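Local coordinates for enoyl-CoA hydratase/isomerase family protein (Bacillus anthracis, PDB 3KQF), which catalyses the hydration of trans-2-enoyl-CoA thioesters to 3-hydroxyacyl-CoA, as an enoyl-CoA hydratase of the crotonase superfamily, at the interface of chains A and B. Numbering follows the deposited sequence. Chains: chain A/B, Enoyl-CoA hydratase/isomerase family protein.

Contact 1: the interface of chains A and B. Residues chain A 222, 226-227, 230-231, 234; chain B 99, 149, 152-153, 156.
A:Leu227 and B:Glu99 meet tip to tip where two subunits with the crotonase fold pack together, helix 227-242 of chain A lying against helix 150-158 of chain B. A:Leu227 holds CG anti to its backbone N (chi1 177°), which sends the isobutyl group toward chain B. CD2 of A:Leu227 lies 3.7 Å from carboxylate oxygen OE1 of B:Glu99, while CD1 sits over one face of the B:Arg156 guanidinium, offset toward the rim. B:Arg153 grips the B:Glu99 carboxylate side-on, with NE bound to OE1 at 2.7 Å and NH2 to OE2 at 2.8 Å. Both oxygens are met from above the carboxylate plane, and this two-nitrogen grip limits rotation of the guanidinium. The side chains of A:Leu231 and B:Arg153 cross at about a right angle. CD1 of A:Leu231 touches B:Arg153 NH2 at 3.6 Å, and CD2 rests on CA of B:Gly149. B:Arg156 NH2 donates from above the carbonyl plane to O of A:Gly222, the last residue of helix 209-222, at 2.9 Å. NH1 of B:Arg156 donates to O and to side-chain OE1 of B:Gln152, the latter at 3.0 Å, holding the bent glutamine against A:Gly230. A:Glu234, an extended chain, accepts the backbone N-H of B:Gly149 on the syn lone pair of OE2, with N and OE2 2.7 Å apart.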
ATOM      1  N   GLY A 222     -10.854 -10.086  -3.147  1.00 14.72           N
ATOM      2  CA  GLY A 222      -9.565 -10.603  -3.612  1.00 14.32           C
ATOM      3  C   GLY A 222      -8.362 -10.003  -2.900  1.00 15.52           C
ATOM      4  O   GLY A 222      -7.380 -10.703  -2.632  1.00 16.72           O
ATOM      5  N   ASP A 226      -4.307 -14.090  -0.471  1.00 14.87           N
ATOM      6  CA  ASP A 226      -3.089 -14.216  -1.278  1.00 14.73           C
ATOM      7  C   ASP A 226      -3.395 -14.006  -2.769  1.00 14.92           C
ATOM      8  O   ASP A 226      -4.523 -14.295  -3.234  1.00 13.92           O
ATOM      9  CB  ASP A 226      -2.482 -15.587  -1.086  1.00 14.72           C
ATOM     10  CG  ASP A 226      -3.378 -16.670  -1.589  1.00 15.43           C
ATOM     11  OD1 ASP A 226      -4.373 -16.977  -0.915  1.00 17.39           O
ATOM     12  OD2 ASP A 226      -3.080 -17.206  -2.662  1.00 16.48           O
ATOM     13  N   LEU A 227      -2.413 -13.510  -3.508  1.00 14.60           N
ATOM     14  CA  LEU A 227      -2.580 -13.255  -4.945  1.00 14.38           C
ATOM     15  C   LEU A 227      -3.123 -14.468  -5.707  1.00 15.77           C
ATOM     16  O   LEU A 227      -4.077 -14.337  -6.458  1.00 14.71           O
ATOM     17  CB  LEU A 227      -1.281 -12.804  -5.586  1.00 14.65           C
ATOM     18  CG  LEU A 227      -1.279 -12.566  -7.100  1.00 15.18           C
ATOM     19  CD1 LEU A 227      -2.238 -11.472  -7.529  1.00 12.99           C
ATOM     20  CD2 LEU A 227       0.144 -12.244  -7.562  1.00 13.59           C
ATOM     21  N   GLY A 230      -6.748 -14.891  -5.051  1.00 15.34           N
ATOM     22  CA  GLY A 230      -7.379 -13.702  -5.622  1.00 15.37           C
ATOM     23  C   GLY A 230      -7.593 -13.827  -7.125  1.00 16.45           C
ATOM     24  O   GLY A 230      -8.665 -13.481  -7.648  1.00 15.20           O
ATOM     25  N   LEU A 231      -6.602 -14.378  -7.818  1.00 14.74           N
ATOM     26  CA  LEU A 231      -6.712 -14.586  -9.260  1.00 14.80           C
ATOM     27  C   LEU A 231      -7.822 -15.591  -9.599  1.00 15.20           C
ATOM     28  O   LEU A 231      -8.547 -15.427 -10.594  1.00 13.54           O
ATOM     29  CB  LEU A 231      -5.384 -15.028  -9.859  1.00 14.24           C
ATOM     30  CG  LEU A 231      -4.240 -13.990  -9.771  1.00 13.63           C
ATOM     31  CD1 LEU A 231      -2.909 -14.670 -10.098  1.00 15.57           C
ATOM     32  CD2 LEU A 231      -4.484 -12.825 -10.657  1.00 14.76           C
ATOM     33  N   GLU A 234     -11.139 -13.782  -9.347  1.00 17.68           N
ATOM     34  CA  GLU A 234     -11.342 -12.953 -10.533  1.00 17.07           C
ATOM     35  C   GLU A 234     -11.834 -13.821 -11.706  1.00 17.06           C
ATOM     36  O   GLU A 234     -12.705 -13.410 -12.482  1.00 17.68           O
ATOM     37  CB  GLU A 234     -10.042 -12.307 -10.948  1.00 17.62           C
ATOM     38  CG  GLU A 234     -10.193 -11.286 -12.088  1.00 16.12           C
ATOM     39  CD  GLU A 234      -8.864 -10.819 -12.614  1.00 18.19           C
ATOM     40  OE1 GLU A 234      -8.351  -9.765 -12.149  1.00 16.63           O
ATOM     41  OE2 GLU A 234      -8.273 -11.558 -13.435  1.00 17.88           O
TER
ATOM     42  N   GLU B  99       5.676 -13.306 -13.653  1.00 21.13           N
ATOM     43  CA  GLU B  99       5.893 -13.081 -12.218  1.00 21.49           C
ATOM     44  C   GLU B  99       6.671 -14.213 -11.528  1.00 21.63           C
ATOM     45  O   GLU B  99       7.379 -13.954 -10.563  1.00 23.08           O
ATOM     46  CB  GLU B  99       4.574 -12.751 -11.491  1.00 22.00           C
ATOM     47  CG  GLU B  99       3.568 -13.838 -11.477  1.00 24.51           C
ATOM     48  CD  GLU B  99       2.209 -13.388 -10.930  1.00 23.07           C
ATOM     49  OE1 GLU B  99       1.999 -12.177 -10.746  1.00 25.55           O
ATOM     50  OE2 GLU B  99       1.341 -14.254 -10.705  1.00 24.90           O
ATOM     51  N   GLY B 149      -5.800 -10.734 -14.173  1.00 16.14           N
ATOM     52  CA  GLY B 149      -5.219 -10.220 -12.925  1.00 16.71           C
ATOM     53  C   GLY B 149      -5.300  -8.757 -12.606  1.00 15.78           C
ATOM     54  O   GLY B 149      -4.881  -8.355 -11.523  1.00 16.75           O
ATOM     55  N   GLN B 152      -6.652  -7.762  -9.297  1.00 12.98           N
ATOM     56  CA  GLN B 152      -5.849  -8.252  -8.193  1.00 12.86           C
ATOM     57  C   GLN B 152      -4.482  -7.547  -8.080  1.00 13.69           C
ATOM     58  O   GLN B 152      -4.118  -7.027  -7.008  1.00 16.14           O
ATOM     59  CB  GLN B 152      -5.689  -9.762  -8.353  1.00 11.94           C
ATOM     60  CG  GLN B 152      -7.022 -10.503  -8.351  1.00 13.04           C
ATOM     61  CD  GLN B 152      -7.833 -10.196  -7.112  1.00 15.38           C
ATOM     62  OE1 GLN B 152      -7.358 -10.369  -5.966  1.00 16.06           O
ATOM     63  NE2 GLN B 152      -9.060  -9.721  -7.316  1.00 14.41           N
ATOM     64  N   ARG B 153      -3.764  -7.447  -9.194  1.00 14.16           N
ATOM     65  CA  ARG B 153      -2.431  -6.836  -9.188  1.00 15.17           C
ATOM     66  C   ARG B 153      -2.474  -5.309  -9.022  1.00 14.29           C
ATOM     67  O   ARG B 153      -1.609  -4.732  -8.347  1.00 15.18           O
ATOM     68  CB  ARG B 153      -1.626  -7.260 -10.444  1.00 13.90           C
ATOM     69  CG  ARG B 153      -1.376  -8.780 -10.539  1.00 17.09           C
ATOM     70  CD  ARG B 153      -0.320  -9.185 -11.599  1.00 18.82           C
ATOM     71  NE  ARG B 153      -0.104 -10.637 -11.586  1.00 19.76           N
ATOM     72  CZ  ARG B 153      -0.827 -11.522 -12.273  1.00 19.20           C
ATOM     73  NH1 ARG B 153      -1.801 -11.123 -13.072  1.00 19.71           N
ATOM     74  NH2 ARG B 153      -0.581 -12.820 -12.163  1.00 21.84           N
ATOM     75  N   ARG B 156      -3.052  -4.251  -5.260  1.00 15.40           N
ATOM     76  CA  ARG B 156      -1.845  -4.653  -4.533  1.00 16.94           C
ATOM     77  C   ARG B 156      -0.736  -3.636  -4.727  1.00 15.80           C
ATOM     78  O   ARG B 156      -0.010  -3.341  -3.791  1.00 17.28           O
ATOM     79  CB  ARG B 156      -1.390  -6.067  -4.928  1.00 17.32           C
ATOM     80  CG  ARG B 156      -2.288  -7.136  -4.312  1.00 17.20           C
ATOM     81  CD  ARG B 156      -2.027  -8.530  -4.801  1.00 15.89           C
ATOM     82  NE  ARG B 156      -2.717  -9.500  -3.964  1.00 13.29           N
ATOM     83  CZ  ARG B 156      -4.017  -9.779  -4.033  1.00 15.27           C
ATOM     84  NH1 ARG B 156      -4.785  -9.176  -4.922  1.00 18.13           N
ATOM     85  NH2 ARG B 156      -4.553 -10.696  -3.223  1.00 15.70           N
TER

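Contact 2: the interface of chains A and B. Residues chain A 126, 200, 203-204, 207, 212; chain B 165, 168-170.
A:Ile204 and B:Thr169 form the apolar centre of this contact, in which helix 193-206 of one crotonase-fold subunit receives the C-terminal end of helix 160-169 from its neighbour. From CB of A:Ile204 two branches leave toward chain B. The short one, CG2 of A:Ile204, reaches CB of B:Tyr168 at 4.1 Å. The longer one starts at CG1 of A:Ile204, which is anti to the carbonyl carbon (chi1 -64°) and packs on the methyl CG2 of B:Thr169 at 3.7 Å. Its continuation to CD1 is extended, and CD1 of A:Ile204 touches both that threonine methyl and B:Tyr168 CB, 4.0 Å from the latter. CD1 also comes up to the edge of the A:Phe126 ring, in its plane, where CG2 of A:Ile200 lies too; the two isoleucines thus border the phenylalanine within their own chain.

Across the interface, B:Glu165 CB rests toward the rim of one face of the A:Phe126 ring, 4.0 Å above its plane. The ring and the glutamate carboxylate are steeply inclined, 80° apart, and it is the aliphatic base of the glutamate that touches the phenylalanine. Hydroxyl OG1 of B:Thr169 bonds the carbonyl O of B:Glu165 in its own helix at 2.7 Å, while the threonine methyl CG2 faces A:Ile204.

Polar contacts gather at the helix end. The carboxamide nitrogen ND2 of A:Asn207, just beyond helix 193-206, serves two successive backbone carbonyls, both near the plane of its amide. ND2 of A:Asn207 reaches B:Tyr168 O at 2.9 Å on a lone pair in the carbonyl plane, but approaches B:Thr169 O steeply, at 3.1 Å and 70° out of that carbonyl's plane. The same B:Thr169 O is touched by the aliphatic CE of A:Lys203, 3.5 Å away.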
ATOM      1  N   PHE A 126     -14.300   5.063  -2.870  1.00 15.42           N
ATOM      2  CA  PHE A 126     -13.310   6.145  -3.012  1.00 14.24           C
ATOM      3  C   PHE A 126     -13.909   7.468  -2.560  1.00 14.94           C
ATOM      4  O   PHE A 126     -15.127   7.567  -2.313  1.00 13.99           O
ATOM      5  CB  PHE A 126     -12.606   6.199  -4.384  1.00 14.60           C
ATOM      6  CG  PHE A 126     -13.518   6.433  -5.531  1.00 15.04           C
ATOM      7  CD1 PHE A 126     -13.780   7.726  -5.978  1.00 17.60           C
ATOM      8  CD2 PHE A 126     -14.103   5.361  -6.178  1.00 15.05           C
ATOM      9  CE1 PHE A 126     -14.623   7.942  -7.042  1.00 16.69           C
ATOM     10  CE2 PHE A 126     -14.942   5.566  -7.262  1.00 18.67           C
ATOM     11  CZ  PHE A 126     -15.204   6.859  -7.696  1.00 18.16           C
ATOM     12  N   ILE A 200     -18.629  11.927 -11.817  1.00 17.39           N
ATOM     13  CA  ILE A 200     -17.909  10.643 -11.674  1.00 17.34           C
ATOM     14  C   ILE A 200     -18.922   9.511 -11.501  1.00 15.89           C
ATOM     15  O   ILE A 200     -18.784   8.456 -12.118  1.00 16.92           O
ATOM     16  CB  ILE A 200     -16.897  10.665 -10.518  1.00 17.26           C
ATOM     17  CG1 ILE A 200     -15.787  11.661 -10.834  1.00 20.33           C
ATOM     18  CG2 ILE A 200     -16.304   9.264 -10.279  1.00 18.06           C
ATOM     19  CD1 ILE A 200     -14.783  11.823  -9.719  1.00 24.72           C
ATOM     20  N   LYS A 203     -20.424   8.669 -14.880  0.60 15.98           N
ATOM     21  CA  LYS A 203     -19.523   7.862 -15.697  0.60 16.47           C
ATOM     22  C   LYS A 203     -19.616   6.399 -15.295  0.60 15.14           C
ATOM     23  O   LYS A 203     -19.801   5.525 -16.139  0.60 15.53           O
ATOM     24  CB  LYS A 203     -18.075   8.328 -15.574  0.60 16.45           C
ATOM     25  CG  LYS A 203     -17.073   7.453 -16.344  0.60 19.31           C
ATOM     26  CD  LYS A 203     -17.461   7.264 -17.810  0.60 19.60           C
ATOM     27  CE  LYS A 203     -16.359   6.577 -18.582  0.60 19.55           C
ATOM     28  NZ  LYS A 203     -16.606   6.418 -20.037  0.60 12.44           N
ATOM     29  N   ILE A 204     -19.514   6.133 -14.000  1.00 14.40           N
ATOM     30  CA  ILE A 204     -19.576   4.742 -13.507  1.00 13.50           C
ATOM     31  C   ILE A 204     -20.933   4.127 -13.848  1.00 13.74           C
ATOM     32  O   ILE A 204     -21.008   2.963 -14.260  1.00 11.82           O
ATOM     33  CB  ILE A 204     -19.270   4.669 -11.995  1.00 12.97           C
ATOM     34  CG1 ILE A 204     -17.837   5.130 -11.748  1.00 15.24           C
ATOM     35  CG2 ILE A 204     -19.460   3.243 -11.478  1.00 13.56           C
ATOM     36  CD1 ILE A 204     -17.457   5.342 -10.264  1.00 15.58           C
ATOM     37  N   ASN A 207     -21.189   2.606 -17.324  1.00 15.14           N
ATOM     38  CA  ASN A 207     -20.481   1.344 -17.564  1.00 13.97           C
ATOM     39  C   ASN A 207     -21.404   0.165 -17.244  1.00 14.51           C
ATOM     40  O   ASN A 207     -22.504   0.358 -16.700  1.00 14.71           O
ATOM     41  CB  ASN A 207     -19.170   1.299 -16.785  1.00 12.61           C
ATOM     42  CG  ASN A 207     -18.176   2.305 -17.303  1.00 14.78           C
ATOM     43  OD1 ASN A 207     -18.264   2.731 -18.474  1.00 10.18           O
ATOM     44  ND2 ASN A 207     -17.235   2.715 -16.445  1.00 13.97           N
ATOM     45  N   VAL A 212     -19.423  -3.747 -13.236  1.00 15.01           N
ATOM     46  CA  VAL A 212     -18.990  -2.869 -12.146  1.00 15.13           C
ATOM     47  C   VAL A 212     -19.198  -3.578 -10.800  1.00 14.54           C
ATOM     48  O   VAL A 212     -18.311  -3.563  -9.939  1.00 15.01           O
ATOM     49  CB  VAL A 212     -19.704  -1.509 -12.178  1.00 14.25           C
ATOM     50  CG1 VAL A 212     -19.416  -0.678 -10.899  1.00 15.28           C
ATOM     51  CG2 VAL A 212     -19.306  -0.715 -13.429  1.00 14.41           C
TER
ATOM     52  N   GLU B 165     -11.309   3.289  -8.242  1.00 12.70           N
ATOM     53  CA  GLU B 165     -11.628   4.445  -9.091  1.00 14.23           C
ATOM     54  C   GLU B 165     -11.291   4.162 -10.557  1.00 13.52           C
ATOM     55  O   GLU B 165     -12.139   4.324 -11.450  1.00 13.57           O
ATOM     56  CB  GLU B 165     -10.899   5.710  -8.541  1.00 15.26           C
ATOM     57  CG  GLU B 165     -11.150   7.003  -9.291  1.00 16.96           C
ATOM     58  CD  GLU B 165     -10.220   7.228 -10.480  1.00 17.76           C
ATOM     59  OE1 GLU B 165      -8.967   7.200 -10.313  1.00 17.29           O
ATOM     60  OE2 GLU B 165     -10.748   7.515 -11.563  1.00 22.31           O
ATOM     61  N   TYR B 168     -13.566   0.979 -11.894  1.00 13.02           N
ATOM     62  CA  TYR B 168     -14.995   1.283 -11.997  1.00 12.97           C
ATOM     63  C   TYR B 168     -15.261   2.269 -13.122  1.00 13.92           C
ATOM     64  O   TYR B 168     -16.222   2.110 -13.840  1.00 14.10           O
ATOM     65  CB  TYR B 168     -15.615   1.877 -10.731  1.00 14.38           C
ATOM     66  CG  TYR B 168     -15.546   1.047  -9.495  1.00  9.82           C
ATOM     67  CD1 TYR B 168     -15.312  -0.310  -9.549  1.00 15.90           C
ATOM     68  CD2 TYR B 168     -15.828   1.617  -8.262  1.00 14.39           C
ATOM     69  CE1 TYR B 168     -15.246  -1.068  -8.393  1.00 15.35           C
ATOM     70  CE2 TYR B 168     -15.802   0.868  -7.103  1.00 15.59           C
ATOM     71  CZ  TYR B 168     -15.519  -0.478  -7.173  1.00 15.07           C
ATOM     72  OH  TYR B 168     -15.483  -1.236  -6.016  1.00 15.78           O
ATOM     73  N   THR B 169     -14.426   3.291 -13.237  1.00 13.89           N
ATOM     74  CA  THR B 169     -14.592   4.296 -14.309  1.00 14.25           C
ATOM     75  C   THR B 169     -14.063   3.840 -15.657  1.00 14.52           C
ATOM     76  O   THR B 169     -14.565   4.272 -16.717  1.00 13.82           O
ATOM     77  CB  THR B 169     -13.898   5.634 -13.964  1.00 14.47           C
ATOM     78  OG1 THR B 169     -12.482   5.439 -13.842  1.00 14.28           O
ATOM     79  CG2 THR B 169     -14.470   6.232 -12.665  1.00 15.43           C
ATOM     80  N   GLY B 170     -13.033   2.996 -15.636  1.00 15.15           N
ATOM     81  CA  GLY B 170     -12.384   2.519 -16.860  1.00 16.18           C
ATOM     82  C   GLY B 170     -11.522   3.594 -17.524  1.00 17.00           C
ATOM     83  O   GLY B 170     -11.260   3.531 -18.720  1.00 19.76           O
TER

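The C-alpha centres of contact 1 and contact 2 lie about 20 Å apart on the same A-B interface, and no residue belongs to both. Helix 209-222 of chain A runs between them, giving A:Val212 to contact 2 and its last residue, A:Gly222, to contact 1. On chain B, the consecutive helices 150-158 and 160-169 contribute most of contact 1 and contact 2 respectively, with B:Glu99 from a more distant helix added to contact 1. Successive chain B helices therefore dock on separate parts of chain A, which should resist rocking of one subunit on the other. The deposited assembly is a trimer, consistent with the trimeric unit common in crotonases.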